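Local coordinates for replication initiator protein (Staphylococcus aureus subsp. aureus, PDB 4PTA) that initiates replication of staphylococcal multiresistance plasmids, probably by binding and assembling on the plasmid origin through its helix-turn-helix N-terminal domain, at residues 17-21 and 22-26; 113-117 and 118-122. All blocks are in the same frame, centred on the assembly; numbering follows the deposited sequence.

Contact 1: residues 17-21 and 22-26; sequences YQLPK and VFFTN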
loop_
_atom_site.group_PDB
_atom_site.type_symbol
_atom_site.label_atom_id
_atom_site.label_comp_id
_atom_site.label_asym_id
_atom_site.label_seq_id
_atom_site.Cartn_x
_atom_site.Cartn_y
_atom_site.Cartn_z
ATOM N N TYR A 17 8.239 -2.056 -5.901
ATOM C CA TYR A 17 9.224 -1.457 -5.014
ATOM C C TYR A 17 8.745 -0.041 -4.749
ATOM O O TYR A 17 8.117 0.574 -5.610
ATOM C CB TYR A 17 10.607 -1.444 -5.657
ATOM C CG TYR A 17 11.188 -2.825 -5.853
ATOM C CD1 TYR A 17 11.481 -3.311 -7.129
ATOM C CD2 TYR A 17 11.439 -3.647 -4.762
ATOM C CE1 TYR A 17 12.017 -4.579 -7.302
ATOM C CE2 TYR A 17 11.966 -4.912 -4.927
ATOM C CZ TYR A 17 12.252 -5.375 -6.194
ATOM O OH TYR A 17 12.777 -6.636 -6.342
ATOM N N GLN A 18 9.014 0.472 -3.555
ATOM C CA GLN A 18 8.501 1.783 -3.180
ATOM C C GLN A 18 9.546 2.885 -3.334
ATOM O O GLN A 18 10.525 2.933 -2.591
ATOM C CB GLN A 18 7.949 1.752 -1.757
ATOM C CG GLN A 18 6.688 0.917 -1.613
ATOM C CD GLN A 18 6.080 1.018 -0.227
ATOM O OE1 GLN A 18 6.659 0.550 0.754
ATOM N NE2 GLN A 18 4.907 1.637 -0.138
ATOM N N LEU A 19 9.329 3.760 -4.313
ATOM C CA LEU A 19 10.204 4.904 -4.560
ATOM C C LEU A 19 9.717 6.132 -3.797
ATOM O O LEU A 19 8.668 6.682 -4.108
ATOM C CB LEU A 19 10.226 5.237 -6.051
ATOM C CG LEU A 19 11.449 4.904 -6.905
ATOM C CD1 LEU A 19 11.250 5.477 -8.299
ATOM C CD2 LEU A 19 12.709 5.454 -6.281
ATOM N N PRO A 20 10.482 6.569 -2.788
ATOM C CA PRO A 20 10.118 7.803 -2.082
ATOM C C PRO A 20 9.945 8.957 -3.061
ATOM O O PRO A 20 10.860 9.252 -3.831
ATOM C CB PRO A 20 11.331 8.053 -1.187
ATOM C CG PRO A 20 11.895 6.698 -0.946
ATOM C CD PRO A 20 11.681 5.936 -2.221
ATOM N N LYS A 21 8.780 9.595 -3.036
ATOM C CA LYS A 21 8.507 10.710 -3.934
ATOM C C LYS A 21 9.392 11.911 -3.613
ATOM O O LYS A 21 9.621 12.768 -4.466
ATOM C CB LYS A 21 7.036 11.122 -3.861
ATOM C CG LYS A 21 6.058 10.095 -4.401
ATOM C CD LYS A 21 4.641 10.645 -4.381
ATOM C CE LYS A 21 3.625 9.580 -4.716
ATOM N NZ LYS A 21 2.256 10.163 -4.756
ATOM N N VAL A 22 9.882 11.979 -2.380
ATOM C CA VAL A 22 10.745 13.086 -1.991
ATOM C C VAL A 22 12.068 13.022 -2.753
ATOM O O VAL A 22 12.762 14.026 -2.888
ATOM C CB VAL A 22 10.986 13.139 -0.463
ATOM C CG1 VAL A 22 11.684 11.877 0.019
ATOM C CG2 VAL A 22 11.793 14.369 -0.101
ATOM N N PHE A 23 12.405 11.844 -3.273
ATOM C CA PHE A 23 13.598 11.704 -4.104
ATOM C C PHE A 23 13.502 12.567 -5.364
ATOM O O PHE A 23 14.457 12.658 -6.132
ATOM C CB PHE A 23 13.830 10.241 -4.503
ATOM C CG PHE A 23 14.409 9.387 -3.408
ATOM C CD1 PHE A 23 14.621 9.903 -2.142
ATOM C CD2 PHE A 23 14.746 8.063 -3.651
ATOM C CE1 PHE A 23 15.153 9.113 -1.135
ATOM C CE2 PHE A 23 15.283 7.270 -2.652
ATOM C CZ PHE A 23 15.485 7.794 -1.393
ATOM N N PHE A 24 12.353 13.199 -5.573
ATOM C CA PHE A 24 12.105 13.929 -6.807
ATOM C C PHE A 24 11.652 15.364 -6.548
ATOM O O PHE A 24 11.175 16.048 -7.451
ATOM C CB PHE A 24 11.088 13.169 -7.665
ATOM C CG PHE A 24 11.511 11.759 -7.982
ATOM C CD1 PHE A 24 11.265 10.731 -7.089
ATOM C CD2 PHE A 24 12.176 11.469 -9.161
ATOM C CE1 PHE A 24 11.668 9.448 -7.366
ATOM C CE2 PHE A 24 12.576 10.186 -9.444
ATOM C CZ PHE A 24 12.323 9.174 -8.546
ATOM N N THR A 25 11.819 15.822 -5.312
ATOM C CA THR A 25 11.472 17.193 -4.953
ATOM C C THR A 25 12.570 17.840 -4.106
ATOM O O THR A 25 12.873 19.022 -4.263
ATOM C CB THR A 25 10.124 17.263 -4.201
ATOM O OG1 THR A 25 10.182 16.440 -3.031
ATOM C CG2 THR A 25 8.988 16.782 -5.087
ATOM N N ASN A 26 13.166 17.061 -3.209
ATOM C CA ASN A 26 14.230 17.565 -2.343
ATOM C C ASN A 26 15.566 17.654 -3.075
ATOM O O ASN A 26 16.037 16.661 -3.631
ATOM C CB ASN A 26 14.376 16.688 -1.100
ATOM C CG ASN A 26 15.229 17.335 -0.023
ATOM O OD1 ASN A 26 16.436 17.514 -0.189
ATOM N ND2 ASN A 26 14.602 17.678 1.100
#
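The Pro20 ring lies flat against one face of the Phe23 phenyl group, a CH-pi contact at the 3-10 turn that ends strand 16-20 in the N-terminal region of RepA, which belongs to the helix-turn-helix clan and is probably winged-helix in fold. Pro20 CB stands 3.9 Å from the centroid of the Phe23 ring and 9° off its normal, while Pro20 CG comes 3.8 Å from Phe23 CZ. The two side chains run alongside each other in the same direction, because Phe23 CG sits beside its own backbone N (chi1 -77°) and the ring is thereby turned back over the proline. Leu19 adds to this pair through its two methyls: CD2 comes obliquely to the Phe23 ring, and CD1 lies 3.9 Å from CZ of Phe24, whose side chain crosses that of Leu19 at about a right angle. Val22 CG1 touches Pro20 CB at 4.0 Å. Tyr40 of helix 34-44 meets the Phe23 ring edge-to-face, and Lys37 of the same helix makes a cation-pi contact with Phe24. Tyr17, Leu19 and Pro20 pair in an antiparallel ladder with a strand of the second subunit, so the turn closes beside a sheet that continues into that subunit. Outward, the extended Lys21 chain carries NZ to salt bridges with Glu127 and with Asp45 of the second subunit. The turn itself is tied by Phe23 N to Pro20 O at 3.1 Å. Further on, Val22 O accepts from both Thr25 N, at 3.2 Å, and Asn26 N, at 3.1 Å.

Contact 2: residues 113-117 and 118-122; sequences PAITK and NDIYE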
loop_
_atom_site.group_PDB
_atom_site.type_symbol
_atom_site.label_atom_id
_atom_site.label_comp_id
_atom_site.label_asym_id
_atom_site.label_seq_id
_atom_site.Cartn_x
_atom_site.Cartn_y
_atom_site.Cartn_z
ATOM N N PRO A 113 14.161 9.137 4.468
ATOM C CA PRO A 113 14.521 10.466 3.973
ATOM C C PRO A 113 14.006 11.587 4.866
ATOM O O PRO A 113 13.183 11.362 5.755
ATOM C CB PRO A 113 13.824 10.529 2.616
ATOM C CG PRO A 113 12.660 9.600 2.752
ATOM C CD PRO A 113 13.118 8.494 3.645
ATOM N N ALA A 114 14.497 12.795 4.622
ATOM C CA ALA A 114 14.005 13.965 5.323
ATOM C C ALA A 114 12.870 14.607 4.535
ATOM O O ALA A 114 12.716 14.372 3.336
ATOM C CB ALA A 114 15.131 14.959 5.548
ATOM N N ILE A 115 12.070 15.411 5.220
ATOM C CA ILE A 115 10.982 16.133 4.584
ATOM C C ILE A 115 11.010 17.572 5.069
ATOM O O ILE A 115 11.263 17.829 6.246
ATOM C CB ILE A 115 9.618 15.504 4.916
ATOM C CG1 ILE A 115 9.507 14.112 4.295
ATOM C CG2 ILE A 115 8.481 16.388 4.420
ATOM C CD1 ILE A 115 9.289 14.129 2.798
ATOM N N THR A 116 10.771 18.504 4.154
ATOM C CA THR A 116 10.722 19.920 4.496
ATOM C C THR A 116 9.397 20.503 4.043
ATOM O O THR A 116 8.714 19.921 3.202
ATOM C CB THR A 116 11.842 20.711 3.811
ATOM O OG1 THR A 116 11.615 20.740 2.394
ATOM C CG2 THR A 116 13.206 20.090 4.112
ATOM N N LYS A 117 9.038 21.653 4.604
ATOM C CA LYS A 117 7.818 22.344 4.205
ATOM C C LYS A 117 7.752 22.512 2.689
ATOM O O LYS A 117 6.672 22.494 2.102
ATOM C CB LYS A 117 7.720 23.710 4.888
ATOM C CG LYS A 117 7.566 23.654 6.401
ATOM C CD LYS A 117 7.316 25.046 6.968
ATOM C CE LYS A 117 7.208 25.030 8.485
ATOM N NZ LYS A 117 6.891 26.383 9.025
ATOM N N ASN A 118 8.911 22.674 2.054
ATOM C CA ASN A 118 8.954 22.819 0.606
ATOM C C ASN A 118 8.684 21.495 -0.094
ATOM O O ASN A 118 7.944 21.450 -1.075
ATOM C CB ASN A 118 10.288 23.410 0.146
ATOM C CG ASN A 118 10.277 23.796 -1.325
ATOM O OD1 ASN A 118 9.706 24.821 -1.707
ATOM N ND2 ASN A 118 10.908 22.975 -2.159
ATOM N N ASP A 119 9.282 20.419 0.414
ATOM C CA ASP A 119 8.997 19.085 -0.099
ATOM C C ASP A 119 7.492 18.856 -0.115
ATOM O O ASP A 119 6.924 18.450 -1.127
ATOM C CB ASP A 119 9.683 18.016 0.752
ATOM C CG ASP A 119 11.184 17.993 0.558
ATOM O OD1 ASP A 119 11.631 18.143 -0.597
ATOM O OD2 ASP A 119 11.916 17.826 1.558
ATOM N N ILE A 120 6.853 19.125 1.018
ATOM C CA ILE A 120 5.406 19.024 1.121
ATOM C C ILE A 120 4.725 19.822 0.006
ATOM O O ILE A 120 3.956 19.267 -0.781
ATOM C CB ILE A 120 4.917 19.490 2.507
ATOM C CG1 ILE A 120 5.442 18.541 3.589
ATOM C CG2 ILE A 120 3.395 19.577 2.543
ATOM C CD1 ILE A 120 5.270 19.051 5.009
ATOM N N TYR A 121 5.027 21.115 -0.068
ATOM C CA TYR A 121 4.468 21.978 -1.105
ATOM C C TYR A 121 4.673 21.390 -2.500
ATOM O O TYR A 121 3.724 21.251 -3.276
ATOM C CB TYR A 121 5.085 23.374 -1.020
ATOM C CG TYR A 121 4.731 24.273 -2.182
ATOM C CD1 TYR A 121 3.427 24.708 -2.377
ATOM C CD2 TYR A 121 5.704 24.696 -3.080
ATOM C CE1 TYR A 121 3.098 25.532 -3.437
ATOM C CE2 TYR A 121 5.385 25.522 -4.142
ATOM C CZ TYR A 121 4.080 25.936 -4.316
ATOM O OH TYR A 121 3.756 26.758 -5.373
ATOM N N GLU A 122 5.920 21.045 -2.808
ATOM C CA GLU A 122 6.266 20.421 -4.078
ATOM C C GLU A 122 5.522 19.106 -4.309
ATOM O O GLU A 122 4.968 18.883 -5.387
ATOM C CB GLU A 122 7.776 20.191 -4.160
ATOM C CG GLU A 122 8.541 21.418 -4.593
ATOM C CD GLU A 122 8.061 21.938 -5.931
ATOM O OE1 GLU A 122 8.062 21.159 -6.909
ATOM O OE2 GLU A 122 7.668 23.120 -6.000
#
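The side chains of Thr116 and Asp119 cross at a slant over the first turn of helix 117-127, forming a capping box in which each side chain engages the other residue's backbone N-H. The Thr116 hydroxyl is placed between its own backbone N and carbonyl carbon (chi1 68°), which aims OG1 at the opening of the helix. There it accepts a nearly straight bond from Asp119 N at 3.1 Å and a weak one from Asn118 N. In return Asp119, its CG beside its own backbone N, reaches back and takes the Thr116 N-H on OD2 at 2.9 Å; the donor comes to the anti side of the carboxylate, 20° out of its plane. A weak bond from Thr116 OG1 to the same OD2, 3.0 Å long, adds to the box, so two atoms of Thr116 hold one carboxylate oxygen. Lying at a helix start, the carboxylate is probably stabilised in its charged form. Next to the box, the Ile115 and Ile120 side chains meet at about a right angle, with CG2 of Ile115 3.8 Å from CG1 of Ile120. The regular helix bonds then begin: Ile120 N reaches Thr116 O at 3.0 Å, and Tyr121 N reaches Lys117 O at 3.1 Å. Asp119 has a stronger outside partner in Asn26, which donates to OD2 from the loop before helix 27-30. The loop from strand 108-110 thus enters helix 117-127 with Ile115 packed on Val22, while Ile120 touches Tyr12 of the second subunit, on its helix 8-13.

From the N terminus, the chain leaves helix 8-13, runs along strand 16-20 and reaches contact 1, where the strand turns into the loop leading to helix 27-30. Contact 2 opens much later, after strand 108-110, and starts helix 117-127. The two are in series, neither nested nor crossed, and each is a local turn. Their centres are 11 Å apart and they touch: Val22 packs on Pro113, and Thr25 OG1 makes a weak hydrogen bond with Asp119 OD1. The loop before helix 27-30 is thereby joined to the start of helix 117-127. Both contacts lie on the same side of the chain's centre, and both touch the second subunit.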